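Local atomic coordinates of ciona betagamma-crystallin (PDB entry 2BV2), a protein that serves as a structural component of the neuroectodermal visual system and binds calcium through its betagamma-crystallin domain. Residues I3-D8 / L16-S21; V9-K14 / S36-S41; F30-S35 / E76-K81. All coordinates share one frame; numbering follows the deposited sequence. Where two conformers were deposited one is given.

The three contacts sit within one betagamma-crystallin domain. Contacts 1 and 2 belong to its first Greek key and share the four-strand sheet, in which strand 2-6 lies between strands 15-18 and 36-41; their centres are about 8 Å apart and their segments alternate along the chain. Contact 1 closes before contact 3 opens, and 30-35 comes just before 36-41, so contacts 2 and 3 also cross. Contact 3 sets that loop against the loop and start of strand 79-82 of the other sheet, its centre about 9 Å from contact 1's and 12 Å from contact 2's. Contacts 1 and 3 reach the same calcium ion, where first hairpin and loops meet.

Contact 1: I3-D8 / L16-S21; sequences IILFED and LELETS. With CA (calcium ion), chain C.
The carbonyl oxygen of I3 takes the N-H of L18 at 2.7 Å, while E17 CA adds a CA-H...O contact to the same I3 O at 3.4 Å. This is the register of an antiparallel beta hairpin, strands 2-6 and 15-18, which opens the first Greek key of the crystallin domain. I3 and L18 form one hydrogen-bonded pair and L5 and L16 the next, L5 N reaching L16 O at 2.8 Å; I4 and E17 between them are non-hydrogen-bonded.

The leucines and I3 line one face of the hairpin. I3 and L18 lie side by side, I3 CG2 resting 3.8 Å from L18 CB, and L5 CD1 meets L18 CD1 at 3.9 Å, the two chains slanting across each other. I3, L5 and L18 are buried there: I3 also packs on W44 and V46 of the second sheet, and L18 on V80. On the other face E17 holds CG anti to its backbone N (chi1 -175°), which lays CG 3.9 Å from I4 CG1. Beyond the paired residues the chain runs on to E7, whose O binds a calcium ion at 2.3 Å.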
ATOM      1  N   ILE A   3       7.231  -4.673  -0.462  1.00 10.20           N
ATOM      2  CA  ILE A   3       6.415  -3.562  -0.957  1.00  9.71           C
ATOM      3  C   ILE A   3       6.866  -2.304  -0.230  1.00  8.47           C
ATOM      4  O   ILE A   3       7.216  -2.343   0.961  1.00 11.78           O
ATOM      5  CB  ILE A   3       4.921  -3.824  -0.736  1.00 10.78           C
ATOM      6  CG1 ILE A   3       4.071  -2.818  -1.516  1.00 10.27           C
ATOM      7  CG2 ILE A   3       4.573  -3.783   0.744  1.00  7.60           C
ATOM      8  CD1 ILE A   3       2.585  -3.118  -1.440  1.00 12.16           C
ATOM      9  N   ILE A   4       6.880  -1.191  -0.952  1.00 10.87           N
ATOM     10  CA  ILE A   4       7.224   0.113  -0.383  1.00 10.35           C
ATOM     11  C   ILE A   4       6.050   1.076  -0.592  1.00  8.84           C
ATOM     12  O   ILE A   4       5.644   1.343  -1.734  1.00 10.46           O
ATOM     13  CB  ILE A   4       8.481   0.689  -1.023  1.00 10.73           C
ATOM     14  CG1 ILE A   4       9.661  -0.273  -0.869  1.00 15.89           C
ATOM     15  CG2 ILE A   4       8.825   2.035  -0.412  1.00 12.78           C
ATOM     16  CD1 ILE A   4      10.790   0.003  -1.845  1.00 19.57           C
ATOM     17  N   LEU A   5       5.542   1.604   0.523  1.00  9.85           N
ATOM     18  CA  LEU A   5       4.407   2.514   0.536  1.00  7.80           C
ATOM     19  C   LEU A   5       4.936   3.924   0.686  1.00  9.14           C
ATOM     20  O   LEU A   5       5.840   4.145   1.484  1.00 10.10           O
ATOM     21  CB  LEU A   5       3.517   2.212   1.732  1.00  9.68           C
ATOM     22  CG  LEU A   5       3.022   0.771   1.920  1.00 12.13           C
ATOM     23  CD1 LEU A   5       2.188   0.671   3.173  1.00 14.38           C
ATOM     24  CD2 LEU A   5       2.249   0.219   0.723  1.00 13.33           C
ATOM     25  N   PHE A   6       4.360   4.865  -0.060  1.00  8.55           N
ATOM     26  CA  PHE A   6       4.808   6.251  -0.062  1.00  8.46           C
ATOM     27  C   PHE A   6       3.695   7.197   0.315  1.00  8.03           C
ATOM     28  O   PHE A   6       2.580   7.048  -0.167  1.00 10.65           O
ATOM     29  CB  PHE A   6       5.315   6.661  -1.455  1.00  9.79           C
ATOM     30  CG  PHE A   6       6.595   5.996  -1.850  1.00 10.67           C
ATOM     31  CD1 PHE A   6       7.822   6.619  -1.635  1.00 11.95           C
ATOM     32  CD2 PHE A   6       6.577   4.766  -2.466  1.00  9.09           C
ATOM     33  CE1 PHE A   6       9.017   5.980  -2.005  1.00 10.75           C
ATOM     34  CE2 PHE A   6       7.769   4.113  -2.820  1.00 11.04           C
ATOM     35  CZ  PHE A   6       8.969   4.716  -2.610  1.00  9.76           C
ATOM     36  N   GLU A   7       4.039   8.228   1.087  1.00  8.37           N
ATOM     37  CA  GLU A   7       3.091   9.244   1.530  1.00  7.97           C
ATOM     38  C   GLU A   7       2.541  10.094   0.400  1.00  8.04           C
ATOM     39  O   GLU A   7       1.341  10.431   0.394  1.00  9.79           O
ATOM     40  CB  GLU A   7       3.800  10.118   2.573  1.00 11.26           C
ATOM     41  CG  GLU A   7       3.024  11.331   3.075  1.00 14.15           C
ATOM     42  CD  GLU A   7       3.938  12.506   3.394  1.00 12.69           C
ATOM     43  OE1 GLU A   7       5.152  12.366   3.206  1.00 12.35           O
ATOM     44  OE2 GLU A   7       3.446  13.570   3.829  1.00 10.91           O
ATOM     45  N   ASP A   8       3.411  10.445  -0.552  1.00 12.08           N
ATOM     46  CA  ASP A   8       3.041  11.292  -1.681  1.00  9.64           C
ATOM     47  C   ASP A   8       3.047  10.523  -3.010  1.00  7.56           C
ATOM     48  O   ASP A   8       3.702   9.513  -3.158  1.00 12.07           O
ATOM     49  CB  ASP A   8       4.013  12.466  -1.821  1.00 11.28           C
ATOM     50  CG  ASP A   8       4.075  13.347  -0.568  1.00 11.48           C
ATOM     51  OD1 ASP A   8       3.137  13.293   0.274  1.00 12.63           O
ATOM     52  OD2 ASP A   8       5.086  14.084  -0.429  1.00 14.43           O
ATOM     53  N   LEU A  16       7.522   3.599   3.685  1.00 12.10           N
ATOM     54  CA  LEU A  16       7.479   2.438   4.579  1.00 10.37           C
ATOM     55  C   LEU A  16       7.695   1.201   3.733  1.00  8.02           C
ATOM     56  O   LEU A  16       6.885   0.902   2.860  1.00 11.09           O
ATOM     57  CB  LEU A  16       6.130   2.342   5.287  1.00 12.85           C
ATOM     58  CG  LEU A  16       5.956   1.159   6.241  1.00 15.72           C
ATOM     59  CD1 LEU A  16       6.904   1.308   7.406  1.00 16.27           C
ATOM     60  CD2 LEU A  16       4.544   1.036   6.735  1.00 13.56           C
ATOM     61  N   GLU A  17       8.800   0.495   3.991  1.00 10.32           N
ATOM     62  CA  GLU A  17       9.069  -0.775   3.315  1.00 12.57           C
ATOM     63  C   GLU A  17       8.566  -1.919   4.184  1.00 14.16           C
ATOM     64  O   GLU A  17       8.868  -1.962   5.381  1.00 11.12           O
ATOM     65  CB  GLU A  17      10.557  -0.963   3.055  1.00 14.04           C
ATOM     66  CG  GLU A  17      10.872  -2.212   2.250  1.00 17.26           C
ATOM     67  CD  GLU A  17      12.350  -2.439   2.061  1.00 21.59           C
ATOM     68  OE1 GLU A  17      13.040  -1.486   1.624  1.00 25.66           O
ATOM     69  OE2 GLU A  17      12.815  -3.573   2.348  1.00 23.62           O
ATOM     70  N   LEU A  18       7.802  -2.830   3.579  1.00 12.90           N
ATOM     71  CA  LEU A  18       7.262  -3.988   4.270  1.00 14.44           C
ATOM     72  C   LEU A  18       7.607  -5.303   3.565  1.00 11.06           C
ATOM     73  O   LEU A  18       7.651  -5.384   2.327  1.00 11.95           O
ATOM     74  CB  LEU A  18       5.746  -3.865   4.407  1.00 15.72           C
ATOM     75  CG  LEU A  18       5.253  -2.691   5.248  1.00 16.28           C
ATOM     76  CD1 LEU A  18       3.789  -2.426   4.946  1.00 13.60           C
ATOM     77  CD2 LEU A  18       5.465  -2.947   6.735  1.00 18.53           C
ATOM     78  N   GLU A  19       7.874  -6.331   4.370  1.00 11.80           N
ATOM     79  CA  GLU A  19       8.123  -7.663   3.846  1.00 11.09           C
ATOM     80  C   GLU A  19       7.184  -8.696   4.478  1.00 14.93           C
ATOM     81  O   GLU A  19       7.372  -9.911   4.323  1.00 14.65           O
ATOM     82  CB  GLU A  19       9.583  -8.043   4.095  1.00 12.95           C
ATOM     83  CG  GLU A  19      10.561  -7.136   3.374  1.00 15.08           C
ATOM     84  CD  GLU A  19      11.980  -7.337   3.820  1.00 22.39           C
ATOM     85  OE1 GLU A  19      12.263  -7.090   5.016  1.00 26.22           O
ATOM     86  OE2 GLU A  19      12.808  -7.714   2.968  1.00 27.23           O
ATOM     87  N   THR A  20       6.163  -8.211   5.178  1.00 14.20           N
ATOM     88  CA  THR A  20       5.218  -9.078   5.876  1.00 14.51           C
ATOM     89  C   THR A  20       3.888  -8.354   5.855  1.00 15.16           C
ATOM     90  O   THR A  20       3.848  -7.155   5.597  1.00 17.49           O
ATOM     91  CB  THR A  20       5.683  -9.314   7.340  0.50 17.27           C
ATOM     92  OG1 THR A  20       6.942  -9.994   7.339  0.50 19.00           O
ATOM     93  CG2 THR A  20       4.695 -10.139   8.137  0.50 18.46           C
ATOM     94  N   SER A  21       2.807  -9.079   6.098  1.00 14.12           N
ATOM     95  CA  SER A  21       1.478  -8.496   6.124  1.00 15.04           C
ATOM     96  C   SER A  21       1.357  -7.579   7.330  1.00 13.78           C
ATOM     97  O   SER A  21       2.054  -7.762   8.319  1.00 16.35           O
ATOM     98  CB  SER A  21       0.424  -9.606   6.124  0.50 15.33           C
ATOM     99  OG  SER A  21       0.569 -10.448   4.975  0.50 12.59           O
TER
HETATM  100 CA    CA C 101      -0.820  11.073   0.833  1.00  9.62          CA
HETATM  101  O   HOH W   1      -2.300  12.700   0.060  1.00 12.80           O

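Contact 2: V9-K14 / S36-S41; sequences VEFGGK and SIIVES
The ring of F11 carries I38 over one face and has the backbone oxygen of I37 at its edge, near the ring plane, while the hydroxyl of S36 comes in obliquely. I38 crosses the phenylalanine at about a right angle. Its CD1 stands 4.2 Å from the centroid of the F11 ring, a CH-pi contact only 26° off the ring normal, and its CG1 presses tightly on the rim, 3.5 Å from F11 CD2. At the edge, F11 CE2 lies 3.4 Å from I37 O.

The second hold is polar. S36 places OG between its own backbone N and carbonyl carbon (chi1 62°), where it accepts the N-H of F11 at 2.9 Å in a bent bond, 138° at the hydrogen. The same hydroxyl is also hydrogen-bonded to D8 O, so one serine oxygen ties both D8 and F11 to the start of strand 36-41. Within the turn, G12 N reaches back to V9 O at 3.3 Å, and E10 and F11 both have positive phi. This is the folded hairpin of the betagamma-crystallin Greek key, with its signature aromatic F6, the glycine G13 seven residues on, also at positive phi, and the serine S36 bonding back to the hairpin. An alanine at F11 would probably open a gap beside I38 CG1 and CD1 and leave that side chain freer to shift.

Strand 36-41 runs between strands 2-6 and 62-64, both antiparallel to it, and is joined by backbone bonds to F6 and I4 on one flank and to Y64 on the other. K63 touches both F11 and I38, P65 meets F11 from the loop following strand 62-64, and I37 turns from the hairpin to pack on L59 of strand 56-59.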
ATOM      1  N   VAL A   9       2.338  11.073  -3.986  1.00  7.53           N
ATOM      2  CA  VAL A   9       2.385  10.581  -5.350  1.00  6.14           C
ATOM      3  C   VAL A   9       3.812  10.627  -5.915  1.00  9.06           C
ATOM      4  O   VAL A   9       4.709  11.335  -5.408  1.00 10.40           O
ATOM      5  CB  VAL A   9       1.413  11.353  -6.297  1.00  8.28           C
ATOM      6  CG1 VAL A   9       0.001  11.239  -5.803  1.00 11.12           C
ATOM      7  CG2 VAL A   9       1.828  12.800  -6.460  1.00 11.95           C
ATOM      8  N   GLU A  10       4.024   9.847  -6.974  1.00 10.92           N
ATOM      9  CA  GLU A  10       5.321   9.829  -7.659  1.00  9.51           C
ATOM     10  C   GLU A  10       6.469   9.463  -6.725  1.00  9.69           C
ATOM     11  O   GLU A  10       7.598   9.917  -6.915  1.00 11.42           O
ATOM     12  CB  GLU A  10       5.577  11.163  -8.378  1.00 10.88           C
ATOM     13  CG  GLU A  10       4.531  11.474  -9.457  1.00 15.43           C
ATOM     14  CD  GLU A  10       4.657  10.596 -10.716  1.00 18.52           C
ATOM     15  OE1 GLU A  10       5.623   9.809 -10.830  1.00 21.02           O
ATOM     16  OE2 GLU A  10       3.785  10.706 -11.610  1.00 19.49           O
ATOM     17  N   PHE A  11       6.162   8.638  -5.722  1.00  9.22           N
ATOM     18  CA  PHE A  11       7.176   8.050  -4.826  1.00 10.24           C
ATOM     19  C   PHE A  11       7.930   9.096  -3.994  1.00  9.39           C
ATOM     20  O   PHE A  11       9.073   8.910  -3.591  1.00 10.88           O
ATOM     21  CB  PHE A  11       8.112   7.148  -5.623  1.00 10.09           C
ATOM     22  CG  PHE A  11       7.413   6.424  -6.717  1.00 10.63           C
ATOM     23  CD1 PHE A  11       7.606   6.788  -8.031  1.00 13.35           C
ATOM     24  CD2 PHE A  11       6.454   5.470  -6.419  1.00 10.69           C
ATOM     25  CE1 PHE A  11       6.913   6.149  -9.042  1.00 10.56           C
ATOM     26  CE2 PHE A  11       5.737   4.853  -7.419  1.00 10.52           C
ATOM     27  CZ  PHE A  11       5.976   5.175  -8.729  1.00  9.50           C
ATOM     28  N   GLY A  12       7.222  10.161  -3.680  1.00 11.47           N
ATOM     29  CA  GLY A  12       7.721  11.192  -2.787  1.00  9.96           C
ATOM     30  C   GLY A  12       7.297  11.013  -1.339  1.00 13.04           C
ATOM     31  O   GLY A  12       6.475  10.142  -0.987  1.00 10.45           O
ATOM     32  N   GLY A  13       7.850  11.864  -0.486  1.00 12.87           N
ATOM     33  CA  GLY A  13       7.449  11.896   0.907  1.00 13.33           C
ATOM     34  C   GLY A  13       7.959  10.716   1.699  1.00 12.54           C
ATOM     35  O   GLY A  13       8.880  10.008   1.278  1.00 11.02           O
ATOM     36  N   LYS A  14       7.328  10.499   2.852  1.00 10.90           N
ATOM     37  CA  LYS A  14       7.712   9.419   3.765  1.00 10.53           C
ATOM     38  C   LYS A  14       7.449   8.039   3.131  1.00 10.66           C
ATOM     39  O   LYS A  14       6.471   7.832   2.399  1.00 11.08           O
ATOM     40  CB  LYS A  14       6.933   9.548   5.070  1.00 11.68           C
ATOM     41  CG  LYS A  14       7.494   8.791   6.240  1.00 12.64           C
ATOM     42  CD  LYS A  14       6.718   9.141   7.543  1.00 13.13           C
ATOM     43  CE  LYS A  14       7.351   8.534   8.795  1.00 12.02           C
ATOM     44  NZ  LYS A  14       6.555   8.795  10.043  1.00 12.23           N
ATOM     45  N   SER A  36       1.353   6.679  -3.306  1.00  5.77           N
ATOM     46  CA  SER A  36       1.979   5.867  -4.342  1.00  7.70           C
ATOM     47  C   SER A  36       2.652   4.637  -3.726  1.00  9.42           C
ATOM     48  O   SER A  36       2.856   4.572  -2.500  1.00 10.51           O
ATOM     49  CB  SER A  36       3.001   6.682  -5.133  1.00 11.42           C
ATOM     50  OG  SER A  36       4.061   7.145  -4.316  1.00 10.86           O
ATOM     51  N   ILE A  37       2.978   3.672  -4.584  1.00 11.62           N
ATOM     52  CA  ILE A  37       3.455   2.357  -4.145  1.00 12.20           C
ATOM     53  C   ILE A  37       4.448   1.792  -5.141  1.00  8.82           C
ATOM     54  O   ILE A  37       4.261   1.931  -6.339  1.00 11.21           O
ATOM     55  CB  ILE A  37       2.284   1.333  -3.985  1.00 10.82           C
ATOM     56  CG1 ILE A  37       1.312   1.751  -2.870  1.00 11.19           C
ATOM     57  CG2 ILE A  37       2.826  -0.080  -3.708  1.00 12.75           C
ATOM     58  CD1 ILE A  37       0.114   0.808  -2.750  1.00 11.51           C
ATOM     59  N   ILE A  38       5.506   1.154  -4.634  1.00  9.76           N
ATOM     60  CA  ILE A  38       6.393   0.355  -5.449  1.00 13.25           C
ATOM     61  C   ILE A  38       6.363  -1.067  -4.909  1.00 13.24           C
ATOM     62  O   ILE A  38       6.643  -1.297  -3.726  1.00 13.67           O
ATOM     63  CB  ILE A  38       7.838   0.871  -5.425  1.00 13.42           C
ATOM     64  CG1 ILE A  38       7.887   2.250  -6.098  1.00 12.29           C
ATOM     65  CG2 ILE A  38       8.780  -0.156  -6.112  1.00 12.93           C
ATOM     66  CD1 ILE A  38       9.255   2.895  -6.130  1.00 12.49           C
ATOM     67  N   VAL A  39       6.005  -2.026  -5.762  1.00 11.84           N
ATOM     68  CA  VAL A  39       6.154  -3.433  -5.390  1.00 14.22           C
ATOM     69  C   VAL A  39       7.467  -3.918  -5.984  1.00 12.53           C
ATOM     70  O   VAL A  39       7.598  -4.009  -7.200  1.00 13.74           O
ATOM     71  CB  VAL A  39       4.977  -4.296  -5.881  1.00 14.58           C
ATOM     72  CG1 VAL A  39       5.196  -5.761  -5.541  1.00 17.50           C
ATOM     73  CG2 VAL A  39       3.662  -3.835  -5.273  1.00 12.23           C
ATOM     74  N   GLU A  40       8.437  -4.230  -5.124  1.00 12.98           N
ATOM     75  CA  GLU A  40       9.735  -4.733  -5.580  1.00 13.58           C
ATOM     76  C   GLU A  40       9.656  -6.207  -5.951  1.00 13.69           C
ATOM     77  O   GLU A  40      10.195  -6.622  -6.973  1.00 18.14           O
ATOM     78  CB  GLU A  40      10.802  -4.528  -4.511  1.00 18.56           C
ATOM     79  CG  GLU A  40      10.964  -3.086  -4.063  1.00 25.61           C
ATOM     80  CD  GLU A  40      11.675  -2.211  -5.079  1.00 30.24           C
ATOM     81  OE1 GLU A  40      11.873  -2.640  -6.234  1.00 34.97           O
ATOM     82  OE2 GLU A  40      12.047  -1.075  -4.713  1.00 39.89           O
ATOM     83  N   SER A  41       8.971  -6.988  -5.115  1.00 14.67           N
ATOM     84  CA  SER A  41       8.772  -8.411  -5.356  1.00 10.90           C
ATOM     85  C   SER A  41       7.499  -8.867  -4.686  1.00 14.70           C
ATOM     86  O   SER A  41       7.031  -8.233  -3.756  1.00 15.60           O
ATOM     87  CB  SER A  41       9.955  -9.208  -4.795  1.00 13.44           C
ATOM     88  OG  SER A  41      10.120  -8.948  -3.410  1.00 19.16           O
TER

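Contact 3: F30-S35 / E76-K81; sequences FNDIVS and ELSSVK. With CA (calcium ion), chain D; CA (calcium ion), chain C.
S78 OG donates to N31 OD1 at 2.7 Å and also binds a calcium ion, at 2.3 Å. N31 thus sits in the second shell, where it is likely to fix the direction of the hydroxyl. The two loops carry the paired calcium motifs of the betagamma-crystallin domain, N31 to S36 and D74 to S79, and each motif lends an aspartate to the other's site. For this ion, D32 OD1 binds at 2.5 Å from across the contact and joins E76 O, E76 OE1 and S78 OG; D48 O completes the protein ligands. The side chains of D32 and E76 lie side by side, pointing the same way, with their carboxylate planes 51° apart; the bend at chi2 of E76 (52°) brings CD round to the metal side, and OE1 binds. At the second ion, I33 O and S35 OG meet E7 O and D75 OD1.

Several backbone groups between the sites are satisfied directly or through water. L77 O accepts the N-H of D32 at 3.1 Å, nearly straight at 168°, and a second bond from water 2. Water 2 also donates to F30 O and accepts from V34 N, linking three peptide groups. Water 3 does similar work, donating to V34 O at 2.7 Å and accepting from E76 N. The apolar part of the contact is V34 on L77, crossing at a slant, with V34 CG1 3.8 Å from L77 CD1.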
ATOM      1  N   PHE A  30       1.095   4.884   9.174  1.00 11.12           N
ATOM      2  CA  PHE A  30       0.883   4.918   7.727  1.00 11.68           C
ATOM      3  C   PHE A  30      -0.576   4.659   7.329  1.00 14.29           C
ATOM      4  O   PHE A  30      -0.878   4.310   6.192  1.00 13.12           O
ATOM      5  CB  PHE A  30       1.836   3.940   7.029  1.00 12.66           C
ATOM      6  CG  PHE A  30       2.932   4.620   6.283  1.00 11.22           C
ATOM      7  CD1 PHE A  30       4.004   5.172   6.958  1.00 13.75           C
ATOM      8  CD2 PHE A  30       2.898   4.716   4.890  1.00 13.04           C
ATOM      9  CE1 PHE A  30       5.012   5.813   6.275  1.00 13.15           C
ATOM     10  CE2 PHE A  30       3.897   5.370   4.211  1.00 14.55           C
ATOM     11  CZ  PHE A  30       4.960   5.910   4.905  1.00 15.00           C
ATOM     12  N   ASN A  31      -1.478   4.822   8.275  1.00 10.48           N
ATOM     13  CA  ASN A  31      -2.893   4.698   7.978  1.00 13.17           C
ATOM     14  C   ASN A  31      -3.398   5.942   7.276  1.00 10.42           C
ATOM     15  O   ASN A  31      -3.169   7.061   7.729  1.00 12.74           O
ATOM     16  CB  ASN A  31      -3.718   4.478   9.255  1.00 14.31           C
ATOM     17  CG  ASN A  31      -5.122   4.029   8.950  1.00 15.22           C
ATOM     18  OD1 ASN A  31      -5.315   2.988   8.318  1.00 15.54           O
ATOM     19  ND2 ASN A  31      -6.114   4.809   9.377  1.00 17.97           N
ATOM     20  N   ASP A  32      -4.097   5.724   6.171  1.00 12.96           N
ATOM     21  CA  ASP A  32      -4.784   6.765   5.424  1.00 11.55           C
ATOM     22  C   ASP A  32      -3.884   7.910   4.963  1.00  9.42           C
ATOM     23  O   ASP A  32      -4.295   9.074   4.971  1.00 13.71           O
ATOM     24  CB  ASP A  32      -5.996   7.291   6.187  1.00 11.85           C
ATOM     25  CG  ASP A  32      -7.076   6.244   6.360  1.00 13.93           C
ATOM     26  OD1 ASP A  32      -6.996   5.179   5.723  1.00 12.74           O
ATOM     27  OD2 ASP A  32      -8.033   6.486   7.120  1.00 17.65           O
ATOM     28  N   ILE A  33      -2.659   7.570   4.561  1.00  9.35           N
ATOM     29  CA  ILE A  33      -1.783   8.548   3.924  1.00 10.59           C
ATOM     30  C   ILE A  33      -1.157   8.119   2.619  1.00  7.86           C
ATOM     31  O   ILE A  33      -0.535   8.944   1.978  1.00  8.70           O
ATOM     32  CB  ILE A  33      -0.619   8.989   4.851  1.00 11.15           C
ATOM     33  CG1 ILE A  33       0.343   7.840   5.141  1.00 10.37           C
ATOM     34  CG2 ILE A  33      -1.156   9.583   6.143  1.00 13.42           C
ATOM     35  CD1 ILE A  33       1.597   8.316   5.859  1.00 11.03           C
ATOM     36  N   VAL A  34      -1.276   6.852   2.226  1.00  8.55           N
ATOM     37  CA  VAL A  34      -0.528   6.361   1.070  1.00  9.40           C
ATOM     38  C   VAL A  34      -1.085   6.910  -0.253  1.00 10.66           C
ATOM     39  O   VAL A  34      -2.292   6.897  -0.496  1.00 11.85           O
ATOM     40  CB  VAL A  34      -0.489   4.826   1.029  1.00  9.66           C
ATOM     41  CG1 VAL A  34       0.028   4.309  -0.342  1.00 12.85           C
ATOM     42  CG2 VAL A  34       0.371   4.281   2.159  1.00 10.98           C
ATOM     43  N   SER A  35      -0.175   7.425  -1.084  1.00  9.86           N
ATOM     44  CA  SER A  35      -0.528   8.004  -2.359  1.00  9.07           C
ATOM     45  C   SER A  35       0.262   7.420  -3.551  1.00  6.71           C
ATOM     46  O   SER A  35      -0.092   7.680  -4.683  1.00  9.12           O
ATOM     47  CB  SER A  35      -0.346   9.517  -2.269  1.00 10.30           C
ATOM     48  OG  SER A  35      -1.215  10.096  -1.305  1.00 11.39           O
ATOM     49  N   GLU A  76      -6.195   6.294   1.756  1.00 10.55           N
ATOM     50  CA  GLU A  76      -7.174   5.309   2.225  1.00 12.76           C
ATOM     51  C   GLU A  76      -6.647   3.924   2.571  1.00 11.60           C
ATOM     52  O   GLU A  76      -7.357   3.138   3.185  1.00 10.87           O
ATOM     53  CB  GLU A  76      -8.309   5.156   1.205  1.00 14.69           C
ATOM     54  CG  GLU A  76      -9.611   4.635   1.787  1.00 24.19           C
ATOM     55  CD  GLU A  76     -10.066   5.428   2.982  1.00 28.75           C
ATOM     56  OE1 GLU A  76     -10.261   4.819   4.078  1.00 25.02           O
ATOM     57  OE2 GLU A  76     -10.184   6.667   2.821  1.00 32.22           O
ATOM     58  N   LEU A  77      -5.418   3.596   2.224  1.00 10.72           N
ATOM     59  CA  LEU A  77      -4.933   2.258   2.561  1.00 12.70           C
ATOM     60  C   LEU A  77      -4.822   2.123   4.069  1.00 10.10           C
ATOM     61  O   LEU A  77      -4.331   3.029   4.739  1.00 14.67           O
ATOM     62  CB  LEU A  77      -3.600   1.954   1.884  1.00 15.06           C
ATOM     63  CG  LEU A  77      -3.738   1.809   0.361  1.00 18.18           C
ATOM     64  CD1 LEU A  77      -2.417   1.445  -0.252  1.00 19.87           C
ATOM     65  CD2 LEU A  77      -4.793   0.769  -0.016  1.00 18.67           C
ATOM     66  N   SER A  78      -5.291   1.001   4.598  1.00 11.82           N
ATOM     67  CA  SER A  78      -5.201   0.737   6.038  1.00 11.91           C
ATOM     68  C   SER A  78      -4.556  -0.588   6.416  1.00 12.61           C
ATOM     69  O   SER A  78      -4.136  -0.754   7.571  1.00 12.97           O
ATOM     70  CB  SER A  78      -6.583   0.843   6.655  1.00 12.25           C
ATOM     71  OG  SER A  78      -7.096   2.147   6.489  1.00 11.19           O
ATOM     72  N   SER A  79      -4.486  -1.532   5.477  1.00 11.86           N
ATOM     73  CA  SER A  79      -3.806  -2.813   5.729  1.00  9.92           C
ATOM     74  C   SER A  79      -3.289  -3.401   4.413  1.00  7.14           C
ATOM     75  O   SER A  79      -3.761  -3.020   3.358  1.00  9.36           O
ATOM     76  CB  SER A  79      -4.739  -3.805   6.441  1.00 13.36           C
ATOM     77  OG  SER A  79      -5.865  -4.150   5.646  1.00 11.11           O
ATOM     78  N   VAL A  80      -2.268  -4.259   4.505  1.00  9.48           N
ATOM     79  CA  VAL A  80      -1.614  -4.856   3.335  1.00 13.96           C
ATOM     80  C   VAL A  80      -1.265  -6.310   3.613  1.00 13.81           C
ATOM     81  O   VAL A  80      -0.790  -6.635   4.699  1.00 12.35           O
ATOM     82  CB  VAL A  80      -0.319  -4.071   2.902  1.00 15.82           C
ATOM     83  CG1 VAL A  80      -0.573  -2.566   2.876  1.00 20.12           C
ATOM     84  CG2 VAL A  80       0.869  -4.381   3.790  1.00 20.45           C
ATOM     85  N   LYS A  81      -1.481  -7.176   2.619  1.00 16.91           N
ATOM     86  CA  LYS A  81      -1.316  -8.626   2.784  1.00 18.64           C
ATOM     87  C   LYS A  81      -0.576  -9.227   1.596  1.00 16.12           C
ATOM     88  O   LYS A  81      -0.878  -8.924   0.455  1.00 16.99           O
ATOM     89  CB  LYS A  81      -2.686  -9.294   2.933  1.00 20.69           C
ATOM     90  CG  LYS A  81      -2.670 -10.808   2.994  1.00 24.36           C
ATOM     91  CD  LYS A  81      -4.066 -11.358   3.219  1.00 24.30           C
TER
HETATM   92 CA    CA D 102      -8.554   3.337   5.244  1.00 20.30          CA
HETATM   93 CA    CA C 101      -0.820  11.073   0.833  1.00  9.62          CA
HETATM   94  O   HOH W   2      -2.251   4.809   3.938  1.00 12.69           O
HETATM   95  O   HOH W   3      -4.384   5.182  -0.290  1.00 13.45           O
HETATM   96  O   HOH W   1      -2.300  12.700   0.060  1.00 12.80           O